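Local coordinates for ABC transporter, substrate-binding protein (Streptococcus pneumoniae, PDB 5G5Y) that binds short- and long-chain fructooligosaccharides, but not sucrose, and serves as the solute-binding component of the FusABC-MsmK import system, at residues V70-W75 with A306-V311; K97-D100 with Y105-L108; D127-I132 with P414-V419; L242-A247 with I256-D261; E439-D444 with E471-S476. All coordinates share one frame; numbering follows the deposited sequence.

Contact 1: residues V70-W75 with A306-V311; sequences VDLMNW and ARDKMV
Leu72 reaches from helix 69-77 to both Asp308 and Val311, and its two methyls divide the work. CG lies anti to the carbonyl carbon (chi1 -71°), which sends the branch across to the second segment. There CD1 rests on Asp308 CB at 4.0 Å, while CD2 settles beside Val311 CG1 at 3.7 Å and also approaches the carboxylate, 3.6 Å from Asp308 OD2. One turn further on, Trp75 brings its six-membered ring to the same carboxylate: CZ3 stands 4.4 Å from Asp308 OD2, which lies at the ring edge and near its plane. One face of that indole is met by Asp71 O of its own helix, 3.3 Å above the plane and offset toward the rim. The buried Asp308 OD2 is therefore flanked by hydrocarbon; it accepts a hydrogen bond from Ala67 N, with the like-charged Asp65 OD2 close by. Next to it, Lys309, a substrate-binding residue, and Met310 form a classic beta bulge opposite Phe119. The contact lays helix 69-77 against the mixed sheet of 34-41, 3-10, 61-63 and 310-312, at 310-312, one of its two outermost strands, where Val311 pairs with Ile62, while helix 45-55 packs against Trp75 through Arg49, Asn50 and Ile53.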
# COMPACT_ATOMS: atom_id res chain seq x y z
N VAL A 70 -0.02 8.23 16.43
CA VAL A 70 -0.02 8.20 17.91
C VAL A 70 1.34 8.61 18.47
O VAL A 70 1.39 9.46 19.34
CB VAL A 70 -0.44 6.82 18.44
CG1 VAL A 70 -0.07 6.64 19.91
CG2 VAL A 70 -1.94 6.67 18.30
N ASP A 71 2.40 7.99 17.94
CA ASP A 71 3.80 8.28 18.33
C ASP A 71 4.13 9.73 18.06
O ASP A 71 4.66 10.42 18.94
CB ASP A 71 4.84 7.44 17.54
CG ASP A 71 4.87 5.97 17.89
OD1 ASP A 71 4.55 5.59 19.03
OD2 ASP A 71 5.26 5.18 17.00
N LEU A 72 3.85 10.23 16.85
CA LEU A 72 4.17 11.64 16.52
C LEU A 72 3.52 12.61 17.49
O LEU A 72 4.18 13.52 17.98
CB LEU A 72 3.73 12.04 15.08
CG LEU A 72 4.56 11.43 13.95
CD1 LEU A 72 3.92 11.81 12.59
CD2 LEU A 72 6.03 11.85 14.02
N MET A 73 2.23 12.38 17.78
CA MET A 73 1.47 13.20 18.73
C MET A 73 2.06 13.18 20.13
O MET A 73 2.17 14.22 20.77
CB MET A 73 0.01 12.75 18.80
CG MET A 73 -0.86 13.17 17.63
SD MET A 73 -0.51 14.81 16.95
CE MET A 73 -2.15 15.03 16.24
N ASN A 74 2.40 11.99 20.62
CA ASN A 74 3.04 11.88 21.92
C ASN A 74 4.35 12.67 21.93
O ASN A 74 4.59 13.45 22.85
CB ASN A 74 3.29 10.43 22.29
CG ASN A 74 2.09 9.78 22.92
OD1 ASN A 74 1.23 10.45 23.54
ND2 ASN A 74 1.99 8.46 22.75
N TRP A 75 5.19 12.47 20.91
CA TRP A 75 6.50 13.14 20.88
C TRP A 75 6.38 14.65 20.79
O TRP A 75 7.16 15.38 21.41
CB TRP A 75 7.36 12.64 19.74
CG TRP A 75 7.72 11.23 19.82
CD1 TRP A 75 7.74 10.45 20.95
CD2 TRP A 75 8.13 10.38 18.74
NE1 TRP A 75 8.13 9.16 20.62
CE2 TRP A 75 8.37 9.09 19.28
CE3 TRP A 75 8.27 10.56 17.36
CZ2 TRP A 75 8.78 8.00 18.49
CZ3 TRP A 75 8.71 9.50 16.58
CH2 TRP A 75 8.95 8.23 17.14
N ALA A 306 3.83 7.99 3.36
CA ALA A 306 4.06 7.80 4.80
C ALA A 306 4.37 9.11 5.39
O ALA A 306 5.28 9.79 4.93
CB ALA A 306 5.19 6.81 5.03
N ARG A 307 3.61 9.47 6.43
CA ARG A 307 3.68 10.80 7.00
C ARG A 307 5.07 11.14 7.57
O ARG A 307 5.50 12.29 7.48
CB ARG A 307 2.65 10.96 8.14
CG ARG A 307 2.07 12.35 8.17
CD ARG A 307 0.94 12.53 9.17
NE ARG A 307 0.01 11.41 9.26
CZ ARG A 307 -1.06 11.21 8.49
NH1 ARG A 307 -1.38 12.05 7.51
NH2 ARG A 307 -1.83 10.12 8.72
N ASP A 308 5.73 10.14 8.15
CA ASP A 308 6.99 10.34 8.84
C ASP A 308 8.10 9.42 8.39
O ASP A 308 8.13 8.22 8.73
CB ASP A 308 6.76 10.20 10.35
CG ASP A 308 8.04 10.13 11.12
OD1 ASP A 308 9.09 10.73 10.71
OD2 ASP A 308 7.99 9.47 12.19
N LYS A 309 9.01 9.96 7.62
CA LYS A 309 10.30 9.36 7.43
C LYS A 309 11.45 10.22 7.95
O LYS A 309 12.61 9.91 7.68
CB LYS A 309 10.52 9.01 5.97
CG LYS A 309 9.70 7.86 5.47
CD LYS A 309 9.94 6.53 6.17
CE LYS A 309 8.98 5.50 5.60
NZ LYS A 309 9.49 4.15 5.85
N MET A 310 11.14 11.30 8.66
CA MET A 310 12.16 12.09 9.38
C MET A 310 11.49 13.05 10.31
O MET A 310 10.54 13.70 9.91
CB MET A 310 13.02 12.91 8.44
CG MET A 310 14.27 13.49 9.07
SD MET A 310 15.66 13.21 7.99
CE MET A 310 17.00 14.06 8.87
N VAL A 311 11.96 13.10 11.56
CA VAL A 311 11.57 14.11 12.53
C VAL A 311 12.84 14.82 13.06
O VAL A 311 13.93 14.29 13.01
CB VAL A 311 10.80 13.52 13.71
CG1 VAL A 311 9.45 12.95 13.28
CG2 VAL A 311 11.60 12.45 14.45

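Contact 2: residues K97-D100 with Y105-L108; sequences KILD and YKAL
Leu99 packs the corner between two consecutive helices, 93-101 and 104-109, joined by a very short link. Its CD2 methyl does most of the touching, lying 3.9 Å from Tyr105 CB and 3.8 Å from the backbone N of Lys106. The other methyl, CD1, reaches the aliphatic part of Lys106 and stands 4.2 Å from CE, the two side chains crossing at about a right angle. Backbones come close here, with 5.9 Å between the CA atoms of Leu99 and Lys106, so a single leucine fork spans the gap. Its placement follows from the first torsion, which sets CG anti to the carbonyl carbon (chi1 -60°) and turns both methyls toward the second helix. Lys106 starts toward Leu99 but bends at its third and fourth torsions, so that the ammonium end leads away from the apolar patch. Further out, Ile98 packs on Tyr330 and Tyr390, and Leu108 on Met303 and Tyr489, which ties the corner to its surroundings. Tyr105 also leans on Met303, and its ring runs on past the leucine toward the zinc site of Lys102, Glu124 and Asp127, where Tyr105 OH is hydrogen-bonded to Glu124 OE2.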
# COMPACT_ATOMS: atom_id res chain seq x y z
N LYS A 97 8.26 23.17 -3.83
CA LYS A 97 7.83 22.94 -5.20
C LYS A 97 6.90 21.70 -5.33
O LYS A 97 5.94 21.70 -6.07
CB LYS A 97 9.03 22.76 -6.12
CG LYS A 97 8.64 22.73 -7.59
CD LYS A 97 9.84 22.64 -8.51
CE LYS A 97 9.39 22.37 -9.94
NZ LYS A 97 10.58 22.47 -10.83
N ILE A 98 7.21 20.65 -4.61
CA ILE A 98 6.34 19.47 -4.53
C ILE A 98 4.97 19.85 -3.96
O ILE A 98 3.93 19.48 -4.56
CB ILE A 98 7.02 18.35 -3.70
CG1 ILE A 98 8.26 17.82 -4.43
CG2 ILE A 98 6.09 17.16 -3.44
CD1 ILE A 98 9.33 17.30 -3.51
N LEU A 99 4.96 20.60 -2.84
CA LEU A 99 3.72 20.98 -2.17
C LEU A 99 2.88 21.98 -2.96
O LEU A 99 1.66 21.95 -2.87
CB LEU A 99 3.99 21.48 -0.75
CG LEU A 99 4.67 20.48 0.18
CD1 LEU A 99 4.86 21.13 1.52
CD2 LEU A 99 3.87 19.19 0.30
N ASP A 100 3.55 22.79 -3.77
CA ASP A 100 2.90 23.65 -4.74
C ASP A 100 2.25 22.86 -5.89
O ASP A 100 1.14 23.18 -6.28
CB ASP A 100 3.91 24.68 -5.28
CG ASP A 100 3.25 25.80 -6.07
OD1 ASP A 100 2.57 26.64 -5.43
OD2 ASP A 100 3.37 25.82 -7.32
N TYR A 105 -0.73 16.99 -0.42
CA TYR A 105 0.23 16.43 0.51
C TYR A 105 0.43 17.35 1.70
O TYR A 105 0.64 16.86 2.78
CB TYR A 105 1.57 16.09 -0.15
CG TYR A 105 1.46 14.93 -1.10
CD1 TYR A 105 1.04 13.68 -0.67
CD2 TYR A 105 1.75 15.08 -2.44
CE1 TYR A 105 0.93 12.61 -1.56
CE2 TYR A 105 1.66 14.03 -3.33
CZ TYR A 105 1.25 12.78 -2.87
OH TYR A 105 1.15 11.74 -3.72
N LYS A 106 0.32 18.66 1.50
CA LYS A 106 0.45 19.59 2.59
C LYS A 106 -0.62 19.34 3.65
O LYS A 106 -0.30 19.32 4.85
CB LYS A 106 0.37 21.05 2.12
CG LYS A 106 0.94 22.00 3.15
CD LYS A 106 1.04 23.42 2.57
CE LYS A 106 2.31 24.12 3.00
NZ LYS A 106 2.28 24.43 4.45
N ALA A 107 -1.84 19.09 3.20
CA ALA A 107 -2.94 18.76 4.11
C ALA A 107 -2.66 17.47 4.87
O ALA A 107 -2.88 17.40 6.08
CB ALA A 107 -4.27 18.70 3.36
N LEU A 108 -2.10 16.47 4.20
CA LEU A 108 -1.79 15.19 4.85
C LEU A 108 -0.66 15.31 5.88
O LEU A 108 -0.59 14.51 6.82
CB LEU A 108 -1.43 14.14 3.80
CG LEU A 108 -2.49 13.72 2.77
CD1 LEU A 108 -1.95 12.61 1.89
CD2 LEU A 108 -3.80 13.30 3.39

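Contact 3: residues D127-I132 with P414-V419; sequences DGKESI and PYMSNV. With ZN (zinc ion), chain J.
Lys129 sets CG anti to its carbonyl carbon (chi1 -70°) and then runs fully extended; Met416 has the same first torsion (chi1 -65°) and is also extended beyond CG, and the two straight chains lie alongside one another, running in opposite senses. The contact joins two loops at the surface, a short 3-10 turn after strand 121-123 and the segment that leaves helix 399-412. The ammonium of Lys129 donates to a backbone carbonyl, with NZ 2.7 Å from Met416 O, approaching almost in line with the carbonyl bond at a C=O...donor angle of 167°. Lys129 CE lies 3.4 Å from Asn418 O, an oxygen that is also hydrogen-bonded to Arg299 NH1. In the reverse direction the thioether returns to the lysine backbone, Met416 SD standing 3.4 Å from Lys129 O and 3.8 Å from Lys129 CB. Helix 399-412 lies behind this buried methionine, through Ile408. Ser134 OG hydrogen-bonds to the carbonyl O of both Lys129 and Ser131, bracing the turn. Two residues before Lys129, Asp127 binds a zinc ion in a site shared with Lys102 and Glu124: OD1 and OD2 are each 2.5 Å from the metal, and a water stands 2.3 Å from it.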
# COMPACT_ATOMS: atom_id res chain seq x y z
N ASP A 127 -1.34 8.12 -10.86
CA ASP A 127 -2.11 9.16 -10.12
C ASP A 127 -3.58 8.83 -10.06
O ASP A 127 -4.10 8.30 -11.01
CB ASP A 127 -2.03 10.51 -10.88
CG ASP A 127 -1.04 11.44 -10.28
OD1 ASP A 127 -0.62 11.20 -9.13
OD2 ASP A 127 -0.70 12.44 -10.95
N GLY A 128 -4.26 9.27 -9.00
CA GLY A 128 -5.70 9.09 -8.82
C GLY A 128 -6.12 7.65 -9.06
O GLY A 128 -5.53 6.73 -8.52
N LYS A 129 -7.11 7.45 -9.92
CA LYS A 129 -7.66 6.11 -10.18
C LYS A 129 -6.62 5.16 -10.76
O LYS A 129 -6.68 3.96 -10.56
CB LYS A 129 -8.85 6.23 -11.14
CG LYS A 129 -10.08 6.90 -10.55
CD LYS A 129 -11.17 7.08 -11.59
CE LYS A 129 -12.33 7.88 -11.04
NZ LYS A 129 -13.40 7.87 -12.06
N GLU A 130 -5.63 5.72 -11.43
CA GLU A 130 -4.59 4.93 -12.09
C GLU A 130 -3.48 4.49 -11.16
O GLU A 130 -2.62 3.71 -11.59
CB GLU A 130 -4.02 5.72 -13.29
CG GLU A 130 -5.01 5.80 -14.42
CD GLU A 130 -4.56 6.67 -15.59
OE1 GLU A 130 -3.37 6.78 -15.89
OE2 GLU A 130 -5.44 7.22 -16.26
N SER A 131 -3.51 4.90 -9.87
CA SER A 131 -2.50 4.50 -8.92
C SER A 131 -2.41 2.98 -8.86
O SER A 131 -3.43 2.28 -8.90
CB SER A 131 -2.80 5.06 -7.51
OG SER A 131 -1.91 4.50 -6.54
N ILE A 132 -1.18 2.49 -8.74
CA ILE A 132 -0.92 1.06 -8.57
C ILE A 132 -1.62 0.49 -7.33
O ILE A 132 -1.86 -0.71 -7.24
CB ILE A 132 0.62 0.79 -8.49
CG1 ILE A 132 0.94 -0.70 -8.71
CG2 ILE A 132 1.20 1.30 -7.19
CD1 ILE A 132 2.39 -0.97 -9.05
N PRO A 414 -11.68 1.89 -16.10
CA PRO A 414 -12.97 2.24 -16.69
C PRO A 414 -14.19 2.03 -15.79
O PRO A 414 -15.23 2.69 -16.00
CB PRO A 414 -13.05 1.35 -17.94
CG PRO A 414 -11.63 1.02 -18.28
CD PRO A 414 -10.93 0.93 -16.95
N TYR A 415 -14.06 1.16 -14.78
CA TYR A 415 -15.15 0.79 -13.90
C TYR A 415 -15.04 1.40 -12.49
O TYR A 415 -15.89 1.11 -11.68
CB TYR A 415 -15.21 -0.72 -13.80
CG TYR A 415 -15.32 -1.31 -15.17
CD1 TYR A 415 -16.47 -1.10 -15.93
CD2 TYR A 415 -14.26 -2.00 -15.74
CE1 TYR A 415 -16.57 -1.56 -17.22
CE2 TYR A 415 -14.36 -2.50 -17.04
CZ TYR A 415 -15.51 -2.26 -17.77
OH TYR A 415 -15.63 -2.76 -19.02
N MET A 416 -14.02 2.24 -12.24
CA MET A 416 -13.85 2.98 -10.98
C MET A 416 -14.60 4.29 -11.05
O MET A 416 -14.06 5.37 -11.46
CB MET A 416 -12.37 3.27 -10.73
CG MET A 416 -11.50 2.05 -10.49
SD MET A 416 -9.83 2.69 -10.25
CE MET A 416 -8.87 1.20 -10.54
N SER A 417 -15.86 4.24 -10.67
CA SER A 417 -16.74 5.36 -10.83
C SER A 417 -16.67 6.39 -9.71
O SER A 417 -17.27 7.45 -9.84
CB SER A 417 -18.19 4.84 -10.98
OG SER A 417 -18.26 4.06 -12.19
N ASN A 418 -15.98 6.09 -8.63
CA ASN A 418 -15.89 7.00 -7.48
C ASN A 418 -14.78 8.04 -7.72
O ASN A 418 -13.62 7.68 -7.90
CB ASN A 418 -15.65 6.23 -6.20
CG ASN A 418 -16.87 5.36 -5.84
OD1 ASN A 418 -17.39 4.62 -6.69
ND2 ASN A 418 -17.37 5.49 -4.61
N VAL A 419 -15.18 9.31 -7.70
CA VAL A 419 -14.24 10.43 -7.91
C VAL A 419 -13.09 10.36 -6.89
O VAL A 419 -11.88 10.55 -7.23
CB VAL A 419 -14.97 11.80 -7.79
CG1 VAL A 419 -13.98 12.96 -7.87
CG2 VAL A 419 -16.06 12.03 -8.82
ZN ZN J . 1.05 13.11 -9.32
O HOH W 1 2.53 14.20 -10.74

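Contact 4: residues L242-A247 with I256-D261; sequences LIDKEA and IAKGHD. With ZN (zinc ion), chain G.
Charge pairing carries this contact: Lys258 inserts its ammonium between two carboxylates, those of Asp244 and Glu246. Lys258 NZ lies 2.8 Å from Asp244 OD2, which it meets on the syn lone pair, with a weak second bond to OD1 of the same group. The other salt bridge is just as short, Lys258 NZ to Glu246 OE1 at 2.7 Å, but here the nitrogen comes from above the carboxylate plane, 39° out of it. Lys258 gets there by a bend at its third torsion (chi3 -79°) in an otherwise extended chain. Hydrogen bonds beyond the pair complete the network, since Lys258 NZ also donates to His250 ND1 and Asp244 OD2 is held by Ser184 OG; so many partners would be expected to favour the charged forms.

Backbone bonding shapes the acidic side. Asp244 OD1 accepts from Glu246 N at 3.1 Å in an Asx turn, and the chain from Asp244 to Ala247 folds as a type I beta turn, which presents both acids to the last turn of helix 252-260. The backbone of Asp244 is hydrogen-bonded to that of Phe183 in strand 181-183, an outermost strand of its sheet.

Metal binding is a separate matter at the end of that helix. A zinc ion is held by Asp261 OD1 at 2.0 Å and, at a longer 2.6 Å, by His260 ND1, and its water, 2.4 Å away, donates to Ala257 O.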
# COMPACT_ATOMS: atom_id res chain seq x y z
N LEU A 242 -16.87 -25.36 -4.94
CA LEU A 242 -15.94 -24.69 -5.85
C LEU A 242 -14.79 -24.01 -5.12
O LEU A 242 -13.80 -23.64 -5.77
CB LEU A 242 -16.71 -23.70 -6.71
CG LEU A 242 -17.83 -24.29 -7.58
CD1 LEU A 242 -18.66 -23.20 -8.28
CD2 LEU A 242 -17.27 -25.28 -8.61
N ILE A 243 -14.88 -23.85 -3.79
CA ILE A 243 -13.86 -23.17 -3.01
C ILE A 243 -12.86 -24.17 -2.45
O ILE A 243 -13.24 -25.24 -1.98
CB ILE A 243 -14.46 -22.32 -1.84
CG1 ILE A 243 -15.45 -21.27 -2.40
CG2 ILE A 243 -13.35 -21.63 -1.07
CD1 ILE A 243 -16.06 -20.33 -1.35
N ASP A 244 -11.58 -23.80 -2.55
CA ASP A 244 -10.49 -24.45 -1.84
C ASP A 244 -10.90 -24.85 -0.42
O ASP A 244 -11.23 -24.00 0.41
CB ASP A 244 -9.28 -23.47 -1.82
CG ASP A 244 -7.96 -24.14 -1.48
OD1 ASP A 244 -7.98 -25.17 -0.78
OD2 ASP A 244 -6.88 -23.60 -1.87
N LYS A 245 -10.86 -26.16 -0.11
CA LYS A 245 -11.23 -26.60 1.27
C LYS A 245 -10.38 -26.00 2.40
O LYS A 245 -10.81 -26.00 3.56
CB LYS A 245 -11.36 -28.13 1.39
CG LYS A 245 -10.28 -28.95 0.70
CD LYS A 245 -10.02 -30.30 1.39
CE LYS A 245 -8.70 -30.91 0.93
NZ LYS A 245 -7.52 -30.24 1.55
N GLU A 246 -9.19 -25.47 2.08
CA GLU A 246 -8.32 -24.81 3.05
C GLU A 246 -8.35 -23.26 3.03
O GLU A 246 -7.57 -22.64 3.72
CB GLU A 246 -6.85 -25.22 2.78
CG GLU A 246 -6.54 -26.71 2.65
CD GLU A 246 -5.03 -26.92 2.44
OE1 GLU A 246 -4.52 -26.79 1.30
OE2 GLU A 246 -4.33 -27.18 3.44
N ALA A 247 -9.24 -22.66 2.25
CA ALA A 247 -9.22 -21.21 2.00
C ALA A 247 -9.28 -20.37 3.28
O ALA A 247 -8.68 -19.29 3.35
CB ALA A 247 -10.34 -20.82 1.05
N ILE A 256 0.94 -20.41 -1.97
CA ILE A 256 1.90 -20.38 -3.09
C ILE A 256 2.46 -21.77 -3.48
O ILE A 256 2.86 -21.95 -4.62
CB ILE A 256 3.01 -19.34 -2.89
CG1 ILE A 256 3.99 -19.74 -1.81
CG2 ILE A 256 2.39 -17.97 -2.57
CD1 ILE A 256 5.18 -18.81 -1.72
N ALA A 257 2.48 -22.74 -2.57
CA ALA A 257 2.84 -24.12 -2.96
C ALA A 257 1.84 -24.69 -3.95
O ALA A 257 2.20 -25.26 -4.98
CB ALA A 257 2.94 -25.03 -1.72
N LYS A 258 0.55 -24.52 -3.64
CA LYS A 258 -0.50 -24.92 -4.55
C LYS A 258 -0.52 -24.09 -5.81
O LYS A 258 -0.75 -24.62 -6.90
CB LYS A 258 -1.87 -24.83 -3.87
CG LYS A 258 -2.05 -25.89 -2.81
CD LYS A 258 -3.42 -25.77 -2.15
CE LYS A 258 -3.46 -24.66 -1.12
NZ LYS A 258 -4.77 -24.73 -0.44
N GLY A 259 -0.27 -22.78 -5.68
CA GLY A 259 -0.13 -21.92 -6.87
C GLY A 259 1.02 -22.31 -7.79
O GLY A 259 0.86 -22.35 -9.01
N HIS A 260 2.17 -22.59 -7.19
CA HIS A 260 3.38 -23.04 -7.92
C HIS A 260 3.09 -24.30 -8.76
O HIS A 260 3.55 -24.41 -9.90
CB HIS A 260 4.51 -23.32 -6.90
CG HIS A 260 5.81 -23.76 -7.52
ND1 HIS A 260 6.63 -24.69 -6.93
CD2 HIS A 260 6.42 -23.39 -8.67
CE1 HIS A 260 7.70 -24.87 -7.68
NE2 HIS A 260 7.59 -24.11 -8.75
N ASP A 261 2.23 -25.18 -8.24
CA ASP A 261 1.78 -26.37 -8.96
C ASP A 261 0.55 -26.17 -9.84
O ASP A 261 0.00 -27.13 -10.36
CB ASP A 261 1.57 -27.53 -7.97
CG ASP A 261 2.83 -27.86 -7.18
OD1 ASP A 261 3.95 -27.69 -7.73
OD2 ASP A 261 2.74 -28.25 -5.99
ZN ZN G . 5.26 -26.87 -6.50
O HOH W 2 4.81 -26.36 -4.25

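Contact 5: residues E439-D444 with E471-S476; sequences EADMND and EKYGLS. With ZN (zinc ion), chain H.
Tyr473 lays its ring across the turn of helix 429-455 that carries Asp441 and Met442. The nearest point of the overlap is Asp441 CB, 3.6 Å from Tyr473 CD1, with the carboxylate plane turned 53° from that of the ring. The carbonyl of the same residue, Asp441 O, sits over one ring face, 3.7 Å above the plane and offset toward the rim. Met442 CB approaches the ring obliquely, 3.9 Å from Tyr473 CD2. Met442 has CG wedged between its backbone N and carbonyl carbon (chi1 83°) and then extends, which brings CE to the methyl CD1 of Leu475 at 4.3 Å. Both of these apolar side chains also rest on Phe220 of strand 218-220, a residue of the second calcium site.

The partner segment is the kink between helices 459-472 and 475-492. Gly474 closes the first helix in a Schellman motif, with positive phi, and at the same time occupies the N-cap position of the second. Glu471 straddles the break: its carboxylate accepts from Ser476 N through OE1 and from Ser476 OG through OE2, clasping the start of the new helix.

Polar linkage between the segments runs through water, which donates to Asp441 OD2 at 2.8 Å and to Tyr473 O at 2.7 Å. Asp441 OD2 also binds a zinc ion at 2.0 Å, an ion also bound by His437. One carboxylate oxygen thus serves metal and water together, and the zinc probably draws negative charge from it, while Asp441 CB packs on the aromatic ring.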
# COMPACT_ATOMS: atom_id res chain seq x y z
N GLU A 439 -12.07 -0.27 15.80
CA GLU A 439 -11.49 -1.24 14.84
C GLU A 439 -11.03 -2.52 15.56
O GLU A 439 -11.24 -3.62 15.06
CB GLU A 439 -10.32 -0.62 14.07
CG GLU A 439 -10.80 0.38 13.03
CD GLU A 439 -9.69 1.22 12.40
OE1 GLU A 439 -8.52 1.00 12.71
OE2 GLU A 439 -9.99 2.10 11.58
N ALA A 440 -10.42 -2.37 16.72
CA ALA A 440 -10.02 -3.54 17.51
C ALA A 440 -11.24 -4.39 17.89
O ALA A 440 -11.15 -5.60 17.92
CB ALA A 440 -9.23 -3.14 18.73
N ASP A 441 -12.38 -3.76 18.16
CA ASP A 441 -13.59 -4.48 18.52
C ASP A 441 -14.28 -5.11 17.34
O ASP A 441 -14.82 -6.23 17.45
CB ASP A 441 -14.60 -3.55 19.20
CG ASP A 441 -14.25 -3.23 20.67
OD1 ASP A 441 -13.23 -3.69 21.23
OD2 ASP A 441 -15.09 -2.51 21.24
N MET A 442 -14.38 -4.36 16.23
CA MET A 442 -15.26 -4.80 15.14
C MET A 442 -14.59 -5.56 13.98
O MET A 442 -15.26 -6.37 13.38
CB MET A 442 -16.19 -3.71 14.63
CG MET A 442 -15.67 -2.76 13.62
SD MET A 442 -17.00 -1.67 13.02
CE MET A 442 -15.87 -0.54 12.19
N ASN A 443 -13.29 -5.36 13.74
CA ASN A 443 -12.66 -5.86 12.51
C ASN A 443 -12.68 -7.38 12.42
O ASN A 443 -13.13 -7.95 11.40
CB ASN A 443 -11.24 -5.31 12.32
CG ASN A 443 -11.25 -3.85 11.87
OD1 ASN A 443 -12.32 -3.27 11.65
ND2 ASN A 443 -10.08 -3.25 11.74
N ASP A 444 -12.25 -8.04 13.48
CA ASP A 444 -12.23 -9.51 13.51
C ASP A 444 -13.66 -10.05 13.46
O ASP A 444 -13.89 -11.06 12.82
CB ASP A 444 -11.49 -10.07 14.73
CG ASP A 444 -9.94 -9.84 14.67
OD1 ASP A 444 -9.37 -9.77 13.58
OD2 ASP A 444 -9.29 -9.74 15.74
N GLU A 471 -23.41 -1.53 15.39
CA GLU A 471 -23.76 -0.29 16.09
C GLU A 471 -23.41 -0.36 17.57
O GLU A 471 -22.92 0.62 18.10
CB GLU A 471 -25.23 0.11 15.91
CG GLU A 471 -25.62 1.42 16.60
CD GLU A 471 -24.68 2.59 16.24
OE1 GLU A 471 -24.03 2.55 15.15
OE2 GLU A 471 -24.58 3.56 17.02
N LYS A 472 -23.59 -1.50 18.22
CA LYS A 472 -23.10 -1.63 19.59
C LYS A 472 -21.59 -1.39 19.71
O LYS A 472 -21.12 -0.88 20.73
CB LYS A 472 -23.43 -2.98 20.19
CG LYS A 472 -24.92 -3.18 20.45
CD LYS A 472 -25.15 -4.65 20.75
CE LYS A 472 -26.60 -5.05 20.77
NZ LYS A 472 -26.65 -6.51 21.08
N TYR A 473 -20.83 -1.81 18.68
CA TYR A 473 -19.40 -1.54 18.65
C TYR A 473 -19.04 -0.11 18.25
O TYR A 473 -17.85 0.24 18.29
CB TYR A 473 -18.67 -2.48 17.70
CG TYR A 473 -18.54 -3.91 18.16
CD1 TYR A 473 -18.09 -4.23 19.44
CD2 TYR A 473 -18.82 -4.94 17.29
CE1 TYR A 473 -17.92 -5.55 19.83
CE2 TYR A 473 -18.65 -6.26 17.66
CZ TYR A 473 -18.21 -6.56 18.94
OH TYR A 473 -18.10 -7.88 19.27
N GLY A 474 -20.01 0.69 17.85
CA GLY A 474 -19.79 2.11 17.64
C GLY A 474 -19.72 2.55 16.18
O GLY A 474 -19.11 3.60 15.88
N LEU A 475 -20.31 1.78 15.27
CA LEU A 475 -20.25 2.10 13.85
C LEU A 475 -20.70 3.53 13.53
O LEU A 475 -20.03 4.22 12.76
CB LEU A 475 -21.05 1.10 13.01
CG LEU A 475 -21.01 1.31 11.50
CD1 LEU A 475 -19.58 1.19 11.02
CD2 LEU A 475 -21.94 0.31 10.81
N SER A 476 -21.82 4.00 14.10
CA SER A 476 -22.25 5.35 13.78
C SER A 476 -21.23 6.40 14.21
O SER A 476 -21.02 7.37 13.50
CB SER A 476 -23.64 5.69 14.33
OG SER A 476 -23.65 5.64 15.73
ZN ZN H . -14.86 -1.89 23.17
O HOH W 3 -15.90 -0.15 20.07

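In the fold
Burial and chemistry vary together across these five contacts. Contacts 1 and 2 are buried and rest mainly on a leucine fork, although contact 1 also encloses the carboxylate of Asp308; they touch directly where Arg307 NH1 meets Leu108 O, with contact 2 nested inside the chain loop closed by contact 1. Contact 3 lies at the surface and joins two loops by a lysine-to-carbonyl bond, whereas the partly buried contact 4 relies on salt bridges; it is nested within the loops of contacts 1 and 3, its centre about 40 Å from that of contact 1. Contact 5, also partly buried, mixes aromatic packing with a bridging water. Zinc marks contacts 3, 4 and 5, through different aspartates.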